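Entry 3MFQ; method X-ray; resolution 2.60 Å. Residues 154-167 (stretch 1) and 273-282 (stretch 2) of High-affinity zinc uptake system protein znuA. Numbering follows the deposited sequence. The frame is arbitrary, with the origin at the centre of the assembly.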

# COMPACT_ATOMS: atom_id res chain seq x y z
N LYS A 154 -12.56 11.95 -10.14
CA LYS A 154 -13.45 11.89 -11.29
C LYS A 154 -13.82 10.45 -11.60
O LYS A 154 -14.94 10.15 -11.99
N GLU A 155 -12.85 9.56 -11.41
CA GLU A 155 -13.04 8.15 -11.74
C GLU A 155 -14.03 7.49 -10.78
O GLU A 155 -14.90 6.72 -11.19
N LEU A 156 -13.89 7.79 -9.49
CA LEU A 156 -14.72 7.19 -8.45
C LEU A 156 -16.13 7.78 -8.41
O LEU A 156 -17.07 7.11 -7.98
N SER A 157 -16.26 9.02 -8.85
CA SER A 157 -17.53 9.75 -8.78
C SER A 157 -18.65 9.04 -9.52
O SER A 157 -19.80 9.47 -9.49
N VAL A 158 -18.31 7.95 -10.20
CA VAL A 158 -19.30 7.20 -10.97
C VAL A 158 -19.94 6.09 -10.14
O VAL A 158 -20.89 5.45 -10.58
N ILE A 159 -19.41 5.87 -8.94
CA ILE A 159 -19.93 4.82 -8.06
C ILE A 159 -20.94 5.37 -7.06
O ILE A 159 -20.64 6.29 -6.30
N PRO A 160 -22.16 4.81 -7.07
CA PRO A 160 -23.29 5.22 -6.22
C PRO A 160 -22.95 5.24 -4.74
O PRO A 160 -22.15 4.43 -4.27
N LYS A 161 -23.55 6.17 -4.01
CA LYS A 161 -23.33 6.30 -2.58
C LYS A 161 -23.54 4.97 -1.87
O LYS A 161 -22.79 4.61 -0.97
N GLU A 162 -24.58 4.25 -2.28
CA GLU A 162 -24.91 2.98 -1.65
C GLU A 162 -23.92 1.89 -2.03
O GLU A 162 -23.83 0.86 -1.37
N SER A 163 -23.18 2.12 -3.11
CA SER A 163 -22.22 1.13 -3.59
C SER A 163 -20.79 1.48 -3.19
O SER A 163 -19.83 0.85 -3.64
N ARG A 164 -20.64 2.49 -2.33
CA ARG A 164 -19.32 2.90 -1.86
C ARG A 164 -18.85 2.05 -0.70
O ARG A 164 -18.53 2.56 0.37
N TYR A 165 -18.82 0.74 -0.92
CA TYR A 165 -18.38 -0.20 0.10
C TYR A 165 -17.36 -1.18 -0.46
O TYR A 165 -17.68 -1.98 -1.34
N LEU A 166 -16.14 -1.11 0.05
CA LEU A 166 -15.05 -1.94 -0.44
C LEU A 166 -14.78 -3.09 0.51
O LEU A 166 -14.71 -2.91 1.72
N VAL A 167 -14.64 -4.29 -0.04
CA VAL A 167 -14.34 -5.47 0.76
C VAL A 167 -13.02 -6.09 0.32
O VAL A 167 -12.86 -6.50 -0.83
N ASN A 273 -5.98 -0.22 -9.51
CA ASN A 273 -6.88 -0.46 -8.39
C ASN A 273 -8.21 0.25 -8.58
O ASN A 273 -9.27 -0.35 -8.44
N VAL A 274 -8.15 1.54 -8.92
CA VAL A 274 -9.34 2.35 -9.09
C VAL A 274 -10.27 1.82 -10.19
O VAL A 274 -11.46 1.61 -9.94
N LYS A 275 -9.74 1.62 -11.39
CA LYS A 275 -10.54 1.10 -12.49
C LYS A 275 -11.23 -0.20 -12.09
O LYS A 275 -12.39 -0.44 -12.44
N LEU A 276 -10.51 -1.03 -11.35
CA LEU A 276 -11.02 -2.33 -10.94
C LEU A 276 -12.26 -2.17 -10.07
O LEU A 276 -13.24 -2.90 -10.23
N MET A 277 -12.21 -1.22 -9.15
CA MET A 277 -13.31 -0.98 -8.24
C MET A 277 -14.55 -0.49 -8.98
O MET A 277 -15.66 -0.96 -8.72
N VAL A 278 -14.37 0.46 -9.89
CA VAL A 278 -15.49 1.04 -10.60
C VAL A 278 -16.21 -0.01 -11.43
O VAL A 278 -17.43 -0.02 -11.52
N LYS A 279 -15.44 -0.92 -12.03
CA LYS A 279 -16.00 -1.92 -12.92
C LYS A 279 -16.98 -2.83 -12.20
O LYS A 279 -18.02 -3.20 -12.75
N TYR A 280 -16.66 -3.20 -10.97
CA TYR A 280 -17.47 -4.15 -10.22
C TYR A 280 -18.33 -3.51 -9.14
O TYR A 280 -19.02 -4.21 -8.39
N LEU A 281 -18.30 -2.18 -9.06
CA LEU A 281 -19.06 -1.48 -8.03
C LEU A 281 -20.03 -0.47 -8.63
O LEU A 281 -21.05 -0.14 -8.02
N LYS A 282 -19.72 0.03 -9.82
CA LYS A 282 -20.57 1.02 -10.47
C LYS A 282 -21.82 0.37 -11.04
O LYS A 282 -22.51 -0.39 -10.36

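What fills the middle of the contact? Ile159, the last residue of the type I turn that starts at Leu156, has a CA-to-CB bond that runs sideways, but its m, t rotamer carries the end of the chain to the helix of stretch 2. There Ile159 CD1 lies 3.6 Å from Val278 CA, close to the backbone itself, and 3.9 Å from Leu281 CB. Leu281, also m, t, points toward stretch 1 and gives up the largest area of any residue here; Leu281 CD2 comes within 4.2 Å of Tyr165 O.

How does the packing continue along the helix? Val274 and Val278 lie one helical turn apart, so both can meet Leu156, whose CD1 is 3.3 Å from Val274 CG1 and 4.1 Å from Val278 CG1. Val274 is t and points toward stretch 1; Val278 is m. Leu156 sits between rotamer wells. In the strand of stretch 1, Leu166 (t, p) sets CD2 3.7 Å from CE of the extended Met277 (m, t, t).

What happens where charged chains reach the contact? Glu155 points toward the helix with chi1 t and chi2 p, and its CG is 3.4 Å from Val274 CG1. Glu155 OE2 lies 4.2 Å from Lys275 CG. Lys282 differs: its CA-to-CB bond runs sideways and the end of its chain leads away, yet its CB is 3.7 Å from Val158 CG1.

Where are the polar partners? No direct hydrogen bond crosses between the stretches; water 1 links them, hydrogen-bonding to Ser163 OG at 2.9 Å and donating to Lys282 O at 3.0 Å. Ser163 is m and points toward stretch 2, placing CB 3.4 Å from Leu281 O. Within stretch 1, Arg164 points away, and its NE makes a weak hydrogen bond to Ile159 O at 3.3 Å.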

# COMPACT_ATOMS: atom_id res chain seq x y z
CB LYS A 154 -12.81 12.56 -12.50
CG LYS A 154 -13.64 12.50 -13.78
CD LYS A 154 -13.13 13.48 -14.84
CE LYS A 154 -13.27 14.93 -14.38
NZ LYS A 154 -12.50 15.87 -15.24
CB GLU A 155 -11.70 7.42 -11.72
CG GLU A 155 -11.68 6.12 -12.51
CD GLU A 155 -11.61 6.33 -14.01
OE1 GLU A 155 -11.40 7.48 -14.44
OE2 GLU A 155 -11.76 5.34 -14.75
CB LEU A 156 -14.06 7.35 -7.08
CG LEU A 156 -13.24 6.17 -6.56
CD1 LEU A 156 -12.57 5.43 -7.69
CD2 LEU A 156 -12.23 6.65 -5.53
CB SER A 157 -17.36 11.16 -9.35
OG SER A 157 -17.21 11.12 -10.75
CB VAL A 158 -18.67 6.60 -12.25
CG1 VAL A 158 -18.39 5.12 -12.06
CG2 VAL A 158 -19.59 6.83 -13.44
CB ILE A 159 -18.80 4.11 -7.31
CG1 ILE A 159 -17.83 3.46 -8.30
CG2 ILE A 159 -19.36 3.06 -6.36
CD1 ILE A 159 -16.67 2.74 -7.64
CB PRO A 160 -24.34 4.13 -6.49
CG PRO A 160 -24.01 3.63 -7.85
CD PRO A 160 -22.52 3.69 -7.96
CB LYS A 161 -24.27 7.35 -2.00
CG LYS A 161 -23.68 8.15 -0.84
CD LYS A 161 -23.19 7.25 0.27
CE LYS A 161 -22.70 8.08 1.44
NZ LYS A 161 -21.77 9.15 0.98
CB GLU A 162 -26.33 2.55 -2.03
CG GLU A 162 -27.22 3.69 -2.47
CD GLU A 162 -27.04 4.05 -3.93
OE1 GLU A 162 -27.15 3.14 -4.78
OE2 GLU A 162 -26.78 5.23 -4.22
CB SER A 163 -22.32 0.99 -5.11
OG SER A 163 -23.62 0.59 -5.50
CB ARG A 164 -19.33 4.38 -1.47
CG ARG A 164 -19.57 5.32 -2.63
CD ARG A 164 -18.59 6.48 -2.61
NE ARG A 164 -18.44 7.06 -3.94
CZ ARG A 164 -17.45 7.88 -4.29
NH1 ARG A 164 -16.53 8.22 -3.41
NH2 ARG A 164 -17.39 8.35 -5.52
CB TYR A 165 -19.58 -0.96 0.68
CG TYR A 165 -20.50 -0.09 1.49
CD1 TYR A 165 -21.54 0.61 0.89
CD2 TYR A 165 -20.34 0.03 2.86
CE1 TYR A 165 -22.39 1.41 1.63
CE2 TYR A 165 -21.19 0.82 3.61
CZ TYR A 165 -22.21 1.51 2.99
OH TYR A 165 -23.05 2.30 3.74
CB LEU A 166 -13.79 -1.09 -0.60
CG LEU A 166 -12.54 -1.76 -1.17
CD1 LEU A 166 -12.82 -2.30 -2.55
CD2 LEU A 166 -11.40 -0.77 -1.20
CB VAL A 167 -15.45 -6.53 0.67
CG1 VAL A 167 -15.10 -7.72 1.54
CG2 VAL A 167 -16.78 -5.93 1.09
CB ASN A 273 -6.22 -0.02 -7.07
CG ASN A 273 -5.18 -1.01 -6.58
OD1 ASN A 273 -4.91 -2.02 -7.23
ND2 ASN A 273 -4.60 -0.72 -5.42
CB VAL A 274 -8.98 3.81 -9.39
CG1 VAL A 274 -10.20 4.56 -9.88
CG2 VAL A 274 -8.40 4.47 -8.15
CB LYS A 275 -9.68 0.85 -13.74
CG LYS A 275 -9.17 2.10 -14.44
CD LYS A 275 -8.54 1.75 -15.78
CE LYS A 275 -7.90 2.97 -16.45
NZ LYS A 275 -7.38 2.65 -17.81
CB LEU A 276 -9.94 -3.11 -10.18
CG LEU A 276 -10.23 -4.58 -9.89
CD1 LEU A 276 -10.45 -5.34 -11.19
CD2 LEU A 276 -9.09 -5.20 -9.10
CB MET A 277 -12.91 0.04 -7.17
CG MET A 277 -11.69 -0.37 -6.37
SD MET A 277 -11.24 0.86 -5.13
CE MET A 277 -9.77 0.11 -4.44
CB VAL A 278 -15.07 2.22 -11.50
CG1 VAL A 278 -14.15 3.16 -10.74
CG2 VAL A 278 -14.39 1.71 -12.76
CB LYS A 279 -14.90 -2.76 -13.58
CG LYS A 279 -15.43 -3.85 -14.48
CD LYS A 279 -14.32 -4.51 -15.28
CE LYS A 279 -14.88 -5.54 -16.25
NZ LYS A 279 -13.83 -6.11 -17.15
CB TYR A 280 -16.59 -5.24 -9.62
CG TYR A 280 -15.90 -6.10 -10.66
CD1 TYR A 280 -16.46 -7.31 -11.06
CD2 TYR A 280 -14.71 -5.69 -11.25
CE1 TYR A 280 -15.84 -8.09 -12.01
CE2 TYR A 280 -14.09 -6.47 -12.20
CZ TYR A 280 -14.65 -7.67 -12.58
OH TYR A 280 -14.03 -8.45 -13.53
CB LEU A 281 -18.12 -0.78 -7.05
CG LEU A 281 -17.21 -1.70 -6.23
CD1 LEU A 281 -16.37 -0.88 -5.28
CD2 LEU A 281 -18.03 -2.73 -5.48
CB LYS A 282 -19.80 1.77 -11.56
CG LYS A 282 -20.11 1.34 -12.98
CD LYS A 282 -19.63 -0.07 -13.26
CE LYS A 282 -19.91 -0.48 -14.70
NZ LYS A 282 -19.22 0.40 -15.68
O HOH W 1 -24.44 0.63 -8.32